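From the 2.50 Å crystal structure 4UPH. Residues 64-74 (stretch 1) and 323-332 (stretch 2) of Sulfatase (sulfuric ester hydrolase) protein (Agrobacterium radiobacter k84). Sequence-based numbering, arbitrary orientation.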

# COMPACT_ATOMS: atom_id res chain seq x y z
N GLY A 64 -7.27 -25.54 -27.03
CA GLY A 64 -8.50 -25.96 -27.68
C GLY A 64 -9.27 -24.91 -28.46
O GLY A 64 -10.49 -25.03 -28.60
N HIS A 65 -8.58 -23.88 -28.98
CA HIS A 65 -9.26 -22.87 -29.77
C HIS A 65 -9.62 -23.51 -31.14
O HIS A 65 -8.79 -24.22 -31.74
CB HIS A 65 -8.42 -21.61 -29.94
CG HIS A 65 -9.23 -20.44 -30.41
ND1 HIS A 65 -9.53 -20.26 -31.75
CD2 HIS A 65 -9.80 -19.44 -29.70
CE1 HIS A 65 -10.28 -19.17 -31.81
NE2 HIS A 65 -10.46 -18.64 -30.61
N ALA A 66 -10.87 -23.28 -31.58
CA ALA A 66 -11.41 -23.82 -32.83
C ALA A 66 -10.71 -23.28 -34.07
O ALA A 66 -10.30 -24.07 -34.91
CB ALA A 66 -12.91 -23.53 -32.91
N SER A 67 -10.60 -21.95 -34.18
CA SER A 67 -9.99 -21.27 -35.32
C SER A 67 -8.46 -21.12 -35.23
O SER A 67 -7.75 -21.58 -36.12
CB SER A 67 -10.65 -19.90 -35.52
OG SER A 67 -12.05 -20.01 -35.64
N VAL A 68 -7.96 -20.45 -34.17
CA VAL A 68 -6.56 -20.06 -33.94
C VAL A 68 -5.60 -21.23 -34.09
O VAL A 68 -5.87 -22.35 -33.64
CB VAL A 68 -6.39 -19.28 -32.60
CG1 VAL A 68 -4.93 -19.05 -32.24
CG2 VAL A 68 -7.09 -17.94 -32.70
N LYS A 69 -4.49 -20.94 -34.80
CA LYS A 69 -3.42 -21.88 -35.09
C LYS A 69 -2.11 -21.34 -34.54
O LYS A 69 -1.57 -20.35 -35.06
CB LYS A 69 -3.29 -22.10 -36.62
CG LYS A 69 -4.60 -22.35 -37.38
CD LYS A 69 -4.93 -23.83 -37.49
CE LYS A 69 -5.63 -24.17 -38.78
NZ LYS A 69 -4.75 -24.01 -39.98
N THR A 70 -1.62 -21.99 -33.45
CA THR A 70 -0.35 -21.62 -32.81
C THR A 70 0.55 -22.84 -32.68
O THR A 70 0.82 -23.27 -31.57
CB THR A 70 -0.55 -20.89 -31.47
OG1 THR A 70 -1.23 -21.76 -30.58
CG2 THR A 70 -1.29 -19.55 -31.61
N PRO A 71 1.07 -23.40 -33.81
CA PRO A 71 1.90 -24.61 -33.69
C PRO A 71 3.20 -24.46 -32.92
O PRO A 71 3.61 -25.42 -32.25
CB PRO A 71 2.16 -24.99 -35.15
CG PRO A 71 1.93 -23.74 -35.95
CD PRO A 71 0.82 -23.06 -35.23
N ASN A 72 3.89 -23.31 -33.06
CA ASN A 72 5.20 -23.11 -32.42
C ASN A 72 5.08 -22.86 -30.92
O ASN A 72 5.95 -23.30 -30.17
CB ASN A 72 6.00 -22.07 -33.14
CG ASN A 72 6.25 -22.52 -34.56
OD1 ASN A 72 6.97 -23.50 -34.82
ND2 ASN A 72 5.58 -21.90 -35.51
N VAL A 73 3.96 -22.24 -30.47
CA VAL A 73 3.68 -22.05 -29.05
C VAL A 73 3.38 -23.44 -28.50
O VAL A 73 3.95 -23.82 -27.48
CB VAL A 73 2.54 -21.04 -28.75
CG1 VAL A 73 2.21 -20.99 -27.26
CG2 VAL A 73 2.88 -19.64 -29.26
N ASP A 74 2.53 -24.21 -29.22
CA ASP A 74 2.15 -25.60 -28.90
C ASP A 74 3.39 -26.48 -28.73
O ASP A 74 3.46 -27.25 -27.77
CB ASP A 74 1.25 -26.20 -30.00
CG ASP A 74 -0.18 -25.67 -30.10
OD1 ASP A 74 -0.45 -24.58 -29.56
OD2 ASP A 74 -1.01 -26.34 -30.76
N TYR A 323 -6.80 -10.32 -36.67
CA TYR A 323 -6.16 -10.55 -35.37
C TYR A 323 -5.66 -11.98 -35.25
O TYR A 323 -4.50 -12.20 -34.86
CB TYR A 323 -7.13 -10.21 -34.23
CG TYR A 323 -6.58 -10.49 -32.84
CD1 TYR A 323 -5.56 -9.70 -32.30
CD2 TYR A 323 -7.14 -11.48 -32.04
CE1 TYR A 323 -5.10 -9.91 -31.00
CE2 TYR A 323 -6.68 -11.69 -30.74
CZ TYR A 323 -5.67 -10.89 -30.22
OH TYR A 323 -5.22 -11.10 -28.94
N TYR A 324 -6.51 -12.96 -35.63
CA TYR A 324 -6.19 -14.39 -35.62
C TYR A 324 -4.99 -14.68 -36.54
O TYR A 324 -4.13 -15.49 -36.18
CB TYR A 324 -7.42 -15.24 -36.00
CG TYR A 324 -8.45 -15.41 -34.89
CD1 TYR A 324 -8.30 -14.75 -33.66
CD2 TYR A 324 -9.56 -16.23 -35.06
CE1 TYR A 324 -9.23 -14.91 -32.64
CE2 TYR A 324 -10.50 -16.39 -34.04
CZ TYR A 324 -10.33 -15.73 -32.83
OH TYR A 324 -11.25 -15.88 -31.83
N GLY A 325 -4.94 -13.98 -37.68
CA GLY A 325 -3.84 -14.08 -38.63
C GLY A 325 -2.56 -13.45 -38.10
O GLY A 325 -1.47 -13.96 -38.33
N MET A 326 -2.69 -12.34 -37.37
CA MET A 326 -1.56 -11.63 -36.75
C MET A 326 -0.86 -12.49 -35.71
O MET A 326 0.38 -12.50 -35.67
CB MET A 326 -2.01 -10.29 -36.16
CG MET A 326 -2.06 -9.20 -37.20
SD MET A 326 -2.99 -7.78 -36.64
CE MET A 326 -1.74 -6.96 -35.59
N ILE A 327 -1.67 -13.26 -34.93
CA ILE A 327 -1.20 -14.21 -33.92
C ILE A 327 -0.38 -15.31 -34.61
O ILE A 327 0.66 -15.74 -34.07
CB ILE A 327 -2.39 -14.77 -33.10
CG1 ILE A 327 -2.84 -13.74 -32.04
CG2 ILE A 327 -2.08 -16.14 -32.46
CD1 ILE A 327 -4.02 -14.11 -31.17
N ALA A 328 -0.84 -15.75 -35.81
CA ALA A 328 -0.18 -16.79 -36.60
C ALA A 328 1.18 -16.30 -37.09
O ALA A 328 2.16 -17.05 -37.01
CB ALA A 328 -1.07 -17.19 -37.76
N GLU A 329 1.24 -15.02 -37.54
CA GLU A 329 2.47 -14.37 -38.01
C GLU A 329 3.51 -14.34 -36.90
O GLU A 329 4.68 -14.62 -37.16
CB GLU A 329 2.15 -12.96 -38.54
CG GLU A 329 3.33 -12.23 -39.18
CD GLU A 329 4.26 -11.48 -38.24
OE1 GLU A 329 3.76 -10.80 -37.31
OE2 GLU A 329 5.50 -11.52 -38.46
N VAL A 330 3.09 -13.99 -35.67
CA VAL A 330 3.97 -13.94 -34.51
C VAL A 330 4.46 -15.36 -34.16
O VAL A 330 5.66 -15.56 -33.92
CB VAL A 330 3.32 -13.21 -33.29
CG1 VAL A 330 4.25 -13.20 -32.08
CG2 VAL A 330 2.92 -11.79 -33.66
N ASP A 331 3.54 -16.36 -34.18
CA ASP A 331 3.85 -17.77 -33.91
C ASP A 331 4.94 -18.30 -34.84
O ASP A 331 5.84 -19.00 -34.38
CB ASP A 331 2.58 -18.64 -33.98
CG ASP A 331 2.84 -20.09 -33.67
OD1 ASP A 331 2.83 -20.45 -32.47
OD2 ASP A 331 3.13 -20.85 -34.62
N THR A 332 4.90 -17.91 -36.14
CA THR A 332 5.87 -18.32 -37.15
C THR A 332 7.24 -17.88 -36.72
O THR A 332 8.17 -18.68 -36.70
CB THR A 332 5.49 -17.75 -38.53
OG1 THR A 332 4.25 -18.32 -38.95
CG2 THR A 332 6.54 -17.99 -39.60
O HOH W 1 -3.77 -18.13 -35.52

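Residues 323-332 lie within a longer helix. Residues 64-70 form an irregular segment that runs along it, and a second helix starts at Pro71. The two stretches run in the same sense: Val68 CA lies 5.9 Å from Tyr324 CA, and Asn72 CA lies 5.7 Å from Asp331 CA. Together they bury 470 Å² of surface. Tyr324, Ile327 and Asp331 direct their CA-to-CB bonds toward the other stretch, as their three- and four-residue spacing on a helix allows.

Asp331 has the largest covered area and makes most of the polar contacts. Its carboxylate meets the start of the second helix, where backbone NH groups lack partners from a preceding turn. Val73 N donates to Asp331 OD1 at 2.9 Å, and Asn72 N donates to Asp331 OD2 at 3.0 Å. Asn72 ND2 also donates to Asp331 OD2, at 2.8 Å, and makes a weak bond to Asp331 O at 3.1 Å. Pro71 has no NH to offer, and Pro71 CD lies 3.3 Å from Asp331 OD2.

Thr70 holds the N-cap position, but its side chain makes no capping bond. Its methyl group packs on the helix, with Thr70 CG2 3.6 Å from Ile327 CG2. Val68 CG1 approaches the same Ile327 CG2 at 4.1 Å.

At the other end, Val68 CG2 sits over the face of the Tyr324 ring, 3.5 Å from its centroid, in a CH-pi contact. The edge of His65 points toward the face of Tyr324 in an offset edge-to-face pair. His65 NE2 also donates a weak hydrogen bond to Tyr324 OH at 3.1 Å. Within the loop, His65 ND1 accepts from Val68 N at 2.9 Å, which ties the imidazole to the backbone.

Water 1 bridges the stretches: its O accepts from Lys69 N at 3.0 Å and donates to Tyr324 O at 2.7 Å.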